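Local coordinates for protein peptide chain release factor RF2 (Thermus thermophilus, PDB 2IHR) that recognises the stop codons UGA and UAA on the ribosome and directs release of the finished peptide at translation termination, at residues 143-155 / 167-180. Sequence-based numbering, arbitrary orientation.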
ATOM      1  N   PHE A 143      12.353   0.935  -2.839  1.00 64.37           N
ATOM      2  CA  PHE A 143      11.452  -0.198  -2.647  1.00 63.04           C
ATOM      3  C   PHE A 143      10.724  -0.501  -3.941  1.00 67.12           C
ATOM      4  O   PHE A 143      10.633  -1.649  -4.370  1.00 65.00           O
ATOM      5  CB  PHE A 143      10.412   0.091  -1.576  1.00 63.68           C
ATOM      6  CG  PHE A 143       9.297  -0.906  -1.556  1.00 58.06           C
ATOM      7  CD1 PHE A 143       9.527  -2.224  -1.146  1.00 61.16           C
ATOM      8  CD2 PHE A 143       8.038  -0.562  -2.018  1.00 56.87           C
ATOM      9  CE1 PHE A 143       8.516  -3.196  -1.210  1.00 59.11           C
ATOM     10  CE2 PHE A 143       7.003  -1.525  -2.090  1.00 57.01           C
ATOM     11  CZ  PHE A 143       7.254  -2.844  -1.687  1.00 60.45           C
ATOM     12  N   ALA A 144      10.195   0.545  -4.553  1.00 67.74           N
ATOM     13  CA  ALA A 144       9.470   0.402  -5.804  1.00 69.28           C
ATOM     14  C   ALA A 144      10.428  -0.172  -6.855  1.00 68.77           C
ATOM     15  O   ALA A 144      10.135  -1.147  -7.532  1.00 62.87           O
ATOM     16  CB  ALA A 144       8.947   1.770  -6.239  1.00 64.67           C
ATOM     17  N   GLU A 145      11.578   0.467  -6.953  1.00 74.32           N
ATOM     18  CA  GLU A 145      12.658   0.104  -7.854  1.00 80.64           C
ATOM     19  C   GLU A 145      12.807  -1.419  -7.891  1.00 80.54           C
ATOM     20  O   GLU A 145      12.610  -2.042  -8.928  1.00 84.68           O
ATOM     21  CB  GLU A 145      13.944   0.751  -7.315  1.00 77.32           C
ATOM     22  CG  GLU A 145      15.022   1.162  -8.294  1.00 83.85           C
ATOM     23  CD  GLU A 145      15.930   2.274  -7.706  1.00 98.67           C
ATOM     24  OE1 GLU A 145      15.417   3.409  -7.439  1.00 91.31           O
ATOM     25  OE2 GLU A 145      17.150   2.010  -7.505  1.00 99.12           O
ATOM     26  N   ARG A 146      13.139  -2.007  -6.745  1.00 68.48           N
ATOM     27  CA  ARG A 146      13.351  -3.439  -6.633  1.00 66.34           C
ATOM     28  C   ARG A 146      12.105  -4.313  -6.690  1.00 65.61           C
ATOM     29  O   ARG A 146      12.158  -5.534  -6.509  1.00 62.02           O
ATOM     30  CB  ARG A 146      14.174  -3.758  -5.364  1.00 71.76           C
ATOM     31  CG  ARG A 146      13.617  -3.245  -4.027  1.00 72.59           C
ATOM     32  CD  ARG A 146      14.429  -3.769  -2.816  1.00 65.85           C
ATOM     33  NE  ARG A 146      15.683  -3.040  -2.555  1.00 53.07           N
ATOM     34  CZ  ARG A 146      16.712  -3.571  -1.881  1.00 55.05           C
ATOM     35  NH1 ARG A 146      16.638  -4.816  -1.421  1.00 33.68           N
ATOM     36  NH2 ARG A 146      17.808  -2.865  -1.622  1.00 51.84           N
ATOM     37  N   GLN A 147      10.975  -3.713  -6.995  1.00 79.57           N
ATOM     38  CA  GLN A 147       9.770  -4.515  -7.043  1.00 82.73           C
ATOM     39  C   GLN A 147       9.157  -4.500  -8.445  1.00 83.70           C
ATOM     40  O   GLN A 147       8.182  -5.191  -8.730  1.00 83.55           O
ATOM     41  CB  GLN A 147       8.792  -3.980  -5.998  1.00 59.85           C
ATOM     42  CG  GLN A 147       8.001  -5.051  -5.319  1.00 57.42           C
ATOM     43  CD  GLN A 147       8.839  -5.823  -4.349  1.00 56.77           C
ATOM     44  OE1 GLN A 147       8.425  -6.866  -3.816  1.00 63.36           O
ATOM     45  NE2 GLN A 147      10.038  -5.308  -4.092  1.00 55.89           N
ATOM     46  N   GLY A 148       9.762  -3.716  -9.324  1.00 84.72           N
ATOM     47  CA  GLY A 148       9.256  -3.598 -10.671  1.00 84.48           C
ATOM     48  C   GLY A 148       8.049  -2.682 -10.729  1.00 85.47           C
ATOM     49  O   GLY A 148       7.074  -2.975 -11.411  1.00 84.55           O
ATOM     50  N   PHE A 149       8.098  -1.578  -9.997  1.00 82.16           N
ATOM     51  CA  PHE A 149       6.998  -0.629 -10.010  1.00 76.91           C
ATOM     52  C   PHE A 149       7.565   0.663 -10.556  1.00 73.93           C
ATOM     53  O   PHE A 149       8.749   0.937 -10.416  1.00 68.82           O
ATOM     54  CB  PHE A 149       6.434  -0.359  -8.608  1.00 65.25           C
ATOM     55  CG  PHE A 149       5.832  -1.560  -7.927  1.00 63.83           C
ATOM     56  CD1 PHE A 149       5.460  -2.698  -8.651  1.00 62.76           C
ATOM     57  CD2 PHE A 149       5.552  -1.517  -6.553  1.00 66.65           C
ATOM     58  CE1 PHE A 149       4.791  -3.789  -8.009  1.00 63.04           C
ATOM     59  CE2 PHE A 149       4.894  -2.586  -5.897  1.00 58.89           C
ATOM     60  CZ  PHE A 149       4.507  -3.723  -6.622  1.00 64.82           C
ATOM     61  N   GLN A 150       6.707   1.455 -11.183  1.00 73.90           N
ATOM     62  CA  GLN A 150       7.107   2.732 -11.751  1.00 76.43           C
ATOM     63  C   GLN A 150       6.736   3.827 -10.761  1.00 69.55           C
ATOM     64  O   GLN A 150       5.675   3.804 -10.121  1.00 66.19           O
ATOM     65  CB  GLN A 150       6.402   2.958 -13.095  1.00108.47           C
ATOM     66  CG  GLN A 150       6.670   1.864 -14.105  1.00125.83           C
ATOM     67  CD  GLN A 150       8.135   1.768 -14.456  1.00140.34           C
ATOM     68  OE1 GLN A 150       8.649   2.572 -15.233  1.00153.79           O
ATOM     69  NE2 GLN A 150       8.827   0.793 -13.869  1.00148.02           N
ATOM     70  N   VAL A 151       7.626   4.789 -10.648  1.00 67.35           N
ATOM     71  CA  VAL A 151       7.414   5.866  -9.724  1.00 67.59           C
ATOM     72  C   VAL A 151       7.286   7.188 -10.485  1.00 72.10           C
ATOM     73  O   VAL A 151       8.119   7.517 -11.338  1.00 71.31           O
ATOM     74  CB  VAL A 151       8.602   5.929  -8.668  1.00 60.67           C
ATOM     75  CG1 VAL A 151       8.400   7.084  -7.670  1.00 56.88           C
ATOM     76  CG2 VAL A 151       8.699   4.614  -7.915  1.00 57.92           C
ATOM     77  N   GLU A 152       6.230   7.934 -10.147  1.00 78.46           N
ATOM     78  CA  GLU A 152       5.936   9.235 -10.733  1.00 76.98           C
ATOM     79  C   GLU A 152       5.978  10.266  -9.618  1.00 74.63           C
ATOM     80  O   GLU A 152       5.085  10.319  -8.780  1.00 78.05           O
ATOM     81  CB  GLU A 152       4.544   9.207 -11.338  1.00 77.41           C
ATOM     82  CG  GLU A 152       4.467   9.688 -12.745  1.00 89.27           C
ATOM     83  CD  GLU A 152       3.528   8.842 -13.580  1.00101.04           C
ATOM     84  OE1 GLU A 152       3.919   7.702 -13.920  1.00101.26           O
ATOM     85  OE2 GLU A 152       2.402   9.312 -13.890  1.00109.18           O
ATOM     86  N   VAL A 153       7.018  11.079  -9.571  1.00 71.92           N
ATOM     87  CA  VAL A 153       7.062  12.077  -8.522  1.00 69.36           C
ATOM     88  C   VAL A 153       6.017  13.138  -8.811  1.00 71.88           C
ATOM     89  O   VAL A 153       6.248  14.048  -9.604  1.00 78.77           O
ATOM     90  CB  VAL A 153       8.401  12.784  -8.452  1.00 61.64           C
ATOM     91  CG1 VAL A 153       8.339  13.907  -7.345  1.00 59.21           C
ATOM     92  CG2 VAL A 153       9.498  11.771  -8.224  1.00 46.18           C
ATOM     93  N   VAL A 154       4.866  13.026  -8.170  1.00 68.14           N
ATOM     94  CA  VAL A 154       3.824  14.002  -8.396  1.00 68.74           C
ATOM     95  C   VAL A 154       4.312  15.377  -8.010  1.00 68.73           C
ATOM     96  O   VAL A 154       4.130  16.336  -8.735  1.00 72.40           O
ATOM     97  CB  VAL A 154       2.579  13.674  -7.589  1.00 69.69           C
ATOM     98  CG1 VAL A 154       1.628  14.842  -7.639  1.00 60.48           C
ATOM     99  CG2 VAL A 154       1.918  12.400  -8.142  1.00 59.44           C
ATOM    100  N   ASP A 155       4.968  15.484  -6.875  1.00 70.98           N
ATOM    101  CA  ASP A 155       5.425  16.800  -6.449  1.00 75.19           C
ATOM    102  C   ASP A 155       6.528  16.608  -5.424  1.00 76.74           C
ATOM    103  O   ASP A 155       6.570  15.604  -4.751  1.00 73.65           O
ATOM    104  CB  ASP A 155       4.232  17.582  -5.851  1.00 83.98           C
ATOM    105  CG  ASP A 155       4.523  19.078  -5.668  1.00 86.33           C
ATOM    106  OD1 ASP A 155       5.284  19.652  -6.472  1.00 88.99           O
ATOM    107  OD2 ASP A 155       3.973  19.692  -4.731  1.00 82.23           O
ATOM    108  N   ALA A 167       6.671  15.680  -0.190  1.00 50.03           N
ATOM    109  CA  ALA A 167       6.910  14.843  -1.355  1.00 52.57           C
ATOM    110  C   ALA A 167       5.697  13.978  -1.490  1.00 55.26           C
ATOM    111  O   ALA A 167       5.102  13.605  -0.492  1.00 52.86           O
ATOM    112  CB  ALA A 167       8.157  13.984  -1.169  1.00 65.46           C
ATOM    113  N   GLN A 168       5.308  13.701  -2.735  1.00 64.45           N
ATOM    114  CA  GLN A 168       4.154  12.853  -3.035  1.00 62.82           C
ATOM    115  C   GLN A 168       4.350  12.085  -4.340  1.00 61.81           C
ATOM    116  O   GLN A 168       4.479  12.668  -5.407  1.00 57.17           O
ATOM    117  CB  GLN A 168       2.882  13.681  -3.130  1.00 59.53           C
ATOM    118  CG  GLN A 168       1.719  12.847  -3.595  1.00 73.41           C
ATOM    119  CD  GLN A 168       0.474  13.646  -3.680  1.00 78.58           C
ATOM    120  OE1 GLN A 168       0.318  14.493  -4.573  1.00 77.95           O
ATOM    121  NE2 GLN A 168      -0.428  13.416  -2.732  1.00 81.60           N
ATOM    122  N   ILE A 169       4.348  10.761  -4.233  1.00 67.07           N
ATOM    123  CA  ILE A 169       4.562   9.910  -5.383  1.00 61.05           C
ATOM    124  C   ILE A 169       3.423   8.963  -5.733  1.00 64.00           C
ATOM    125  O   ILE A 169       2.502   8.722  -4.943  1.00 61.49           O
ATOM    126  CB  ILE A 169       5.833   9.094  -5.212  1.00 52.17           C
ATOM    127  CG1 ILE A 169       5.652   8.042  -4.105  1.00 49.85           C
ATOM    128  CG2 ILE A 169       6.976  10.035  -4.886  1.00 51.06           C
ATOM    129  CD1 ILE A 169       6.813   6.973  -4.010  1.00 46.78           C
ATOM    130  N   LEU A 170       3.514   8.443  -6.956  1.00 62.36           N
ATOM    131  CA  LEU A 170       2.531   7.536  -7.505  1.00 62.43           C
ATOM    132  C   LEU A 170       3.340   6.322  -7.886  1.00 68.76           C
ATOM    133  O   LEU A 170       4.261   6.403  -8.733  1.00 66.51           O
ATOM    134  CB  LEU A 170       1.893   8.166  -8.735  1.00 60.45           C
ATOM    135  CG  LEU A 170       0.823   7.382  -9.494  1.00 57.84           C
ATOM    136  CD1 LEU A 170      -0.288   7.009  -8.593  1.00 51.33           C
ATOM    137  CD2 LEU A 170       0.344   8.232 -10.630  1.00 58.59           C
ATOM    138  N   VAL A 171       3.008   5.206  -7.233  1.00 65.27           N
ATOM    139  CA  VAL A 171       3.712   3.954  -7.423  1.00 64.62           C
ATOM    140  C   VAL A 171       2.784   3.056  -8.184  1.00 64.80           C
ATOM    141  O   VAL A 171       1.751   2.625  -7.664  1.00 58.85           O
ATOM    142  CB  VAL A 171       4.111   3.333  -6.027  1.00 66.87           C
ATOM    143  CG1 VAL A 171       4.773   1.935  -6.190  1.00 64.92           C
ATOM    144  CG2 VAL A 171       5.072   4.279  -5.321  1.00 58.64           C
ATOM    145  N   LYS A 172       3.182   2.760  -9.416  1.00 73.74           N
ATOM    146  CA  LYS A 172       2.382   1.941 -10.320  1.00 74.32           C
ATOM    147  C   LYS A 172       2.869   0.501 -10.477  1.00 75.58           C
ATOM    148  O   LYS A 172       3.998   0.242 -10.893  1.00 74.61           O
ATOM    149  CB  LYS A 172       2.333   2.643 -11.673  1.00 90.04           C
ATOM    150  CG  LYS A 172       1.955   4.134 -11.610  1.00 88.31           C
ATOM    151  CD  LYS A 172       2.180   4.751 -12.960  1.00104.35           C
ATOM    152  CE  LYS A 172       1.332   5.988 -13.150  1.00115.02           C
ATOM    153  NZ  LYS A 172       1.169   6.348 -14.606  1.00118.41           N
ATOM    154  N   GLY A 173       1.987  -0.432 -10.139  1.00 61.84           N
ATOM    155  CA  GLY A 173       2.300  -1.848 -10.211  1.00 66.00           C
ATOM    156  C   GLY A 173       1.203  -2.591  -9.464  1.00 71.23           C
ATOM    157  O   GLY A 173       0.437  -1.989  -8.704  1.00 72.48           O
ATOM    158  N   GLU A 174       1.130  -3.905  -9.675  1.00 78.47           N
ATOM    159  CA  GLU A 174       0.112  -4.733  -9.049  1.00 79.32           C
ATOM    160  C   GLU A 174       0.227  -4.725  -7.540  1.00 71.65           C
ATOM    161  O   GLU A 174       1.287  -4.994  -6.983  1.00 71.92           O
ATOM    162  CB  GLU A 174       0.180  -6.164  -9.618  1.00144.16           C
ATOM    163  CG  GLU A 174       0.309  -7.311  -8.618  1.00174.94           C
ATOM    164  CD  GLU A 174       1.698  -7.419  -8.015  1.00190.82           C
ATOM    165  OE1 GLU A 174       2.684  -7.268  -8.770  1.00202.87           O
ATOM    166  OE2 GLU A 174       1.806  -7.665  -6.792  1.00196.63           O
ATOM    167  N   ASN A 175      -0.868  -4.377  -6.877  1.00 84.00           N
ATOM    168  CA  ASN A 175      -0.884  -4.357  -5.424  1.00 82.62           C
ATOM    169  C   ASN A 175       0.064  -3.365  -4.810  1.00 81.84           C
ATOM    170  O   ASN A 175       0.591  -3.619  -3.726  1.00 80.50           O
ATOM    171  CB  ASN A 175      -0.529  -5.721  -4.876  1.00 80.24           C
ATOM    172  CG  ASN A 175      -1.552  -6.754  -5.217  1.00 79.58           C
ATOM    173  OD1 ASN A 175      -2.737  -6.610  -4.873  1.00 76.92           O
ATOM    174  ND2 ASN A 175      -1.114  -7.813  -5.888  1.00 77.67           N
ATOM    175  N   ALA A 176       0.300  -2.256  -5.508  1.00 73.54           N
ATOM    176  CA  ALA A 176       1.168  -1.224  -4.983  1.00 67.60           C
ATOM    177  C   ALA A 176       0.490  -0.746  -3.690  1.00 67.12           C
ATOM    178  O   ALA A 176       1.079  -0.810  -2.616  1.00 68.55           O
ATOM    179  CB  ALA A 176       1.293  -0.103  -5.985  1.00 56.74           C
ATOM    180  N   TYR A 177      -0.764  -0.309  -3.781  1.00 64.67           N
ATOM    181  CA  TYR A 177      -1.490   0.138  -2.606  1.00 61.19           C
ATOM    182  C   TYR A 177      -1.446  -0.868  -1.456  1.00 61.11           C
ATOM    183  O   TYR A 177      -0.987  -0.569  -0.346  1.00 63.05           O
ATOM    184  CB  TYR A 177      -2.941   0.378  -2.937  1.00 60.52           C
ATOM    185  CG  TYR A 177      -3.661   0.848  -1.711  1.00 54.59           C
ATOM    186  CD1 TYR A 177      -3.229   1.990  -1.049  1.00 53.01           C
ATOM    187  CD2 TYR A 177      -4.684   0.089  -1.127  1.00 56.13           C
ATOM    188  CE1 TYR A 177      -3.777   2.365   0.174  1.00 50.25           C
ATOM    189  CE2 TYR A 177      -5.236   0.460   0.107  1.00 53.59           C
ATOM    190  CZ  TYR A 177      -4.764   1.593   0.745  1.00 50.61           C
ATOM    191  OH  TYR A 177      -5.208   1.937   1.989  1.00 57.28           O
ATOM    192  N   GLY A 178      -1.961  -2.060  -1.713  1.00 63.30           N
ATOM    193  CA  GLY A 178      -1.959  -3.098  -0.688  1.00 64.86           C
ATOM    194  C   GLY A 178      -0.652  -3.273   0.084  1.00 64.50           C
ATOM    195  O   GLY A 178      -0.636  -3.194   1.318  1.00 60.22           O
ATOM    196  N   LEU A 179       0.438  -3.538  -0.639  1.00 58.95           N
ATOM    197  CA  LEU A 179       1.762  -3.712  -0.039  1.00 59.50           C
ATOM    198  C   LEU A 179       2.213  -2.507   0.763  1.00 56.85           C
ATOM    199  O   LEU A 179       2.669  -2.652   1.883  1.00 52.71           O
ATOM    200  CB  LEU A 179       2.815  -3.973  -1.116  1.00 57.65           C
ATOM    201  CG  LEU A 179       2.569  -5.276  -1.876  1.00 60.22           C
ATOM    202  CD1 LEU A 179       3.596  -5.400  -2.996  1.00 58.62           C
ATOM    203  CD2 LEU A 179       2.658  -6.462  -0.926  1.00 56.46           C
ATOM    204  N   LEU A 180       2.100  -1.326   0.171  1.00 53.26           N
ATOM    205  CA  LEU A 180       2.512  -0.098   0.811  1.00 48.78           C
ATOM    206  C   LEU A 180       1.558   0.373   1.911  1.00 51.52           C
ATOM    207  O   LEU A 180       1.931   1.190   2.774  1.00 47.06           O
ATOM    208  CB  LEU A 180       2.629   1.002  -0.242  1.00 42.69           C
ATOM    209  CG  LEU A 180       3.914   0.907  -1.036  1.00 51.26           C
ATOM    210  CD1 LEU A 180       4.029   1.968  -2.162  1.00 38.36           C
ATOM    211  CD2 LEU A 180       5.044   1.035  -0.002  1.00 47.24           C
TER
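F149, just before strand 150-158, lays its ring against the end of strand 164-172 and the turn that follows. Its CG lies anti to the carbonyl carbon (chi1 -63°), and this turns the ring toward G173. F149 CB sits 3.4 Å from K172 O and also touches V171 CG1. F149 CD2 packs on V171 CG1 at 3.6 Å, and F149 CD1 meets G173 CA at 3.6 Å. CE1 lies near E174 O and G173 CA, while CE2 reaches A176 CA. At the tip, F149 CZ approaches E174 O to 3.5 Å. The same CZ meets L179 CD1 at the ring edge. Q147 CB covers one ring face.

Beyond F149 the strands pair antiparallel. Q150 and K172 exchange two backbone bonds, and K172 N to Q150 O is nearly straight (174°). E152 and L170 also exchange two backbone bonds, both more bent. The extended K172 chain brings K172 NZ to 3.1 Å from E152 OE1, a salt bridge with weak bonds to both carboxylate oxygens. Farther along, Q168 O accepts from D155 N and, weakly, from V154 N. This is a classic beta bulge. A Schellman motif at G148 ends helix 127-145 and turns the chain into the hairpin of strands 150-158 and 164-172, at the edge of the mixed sheet.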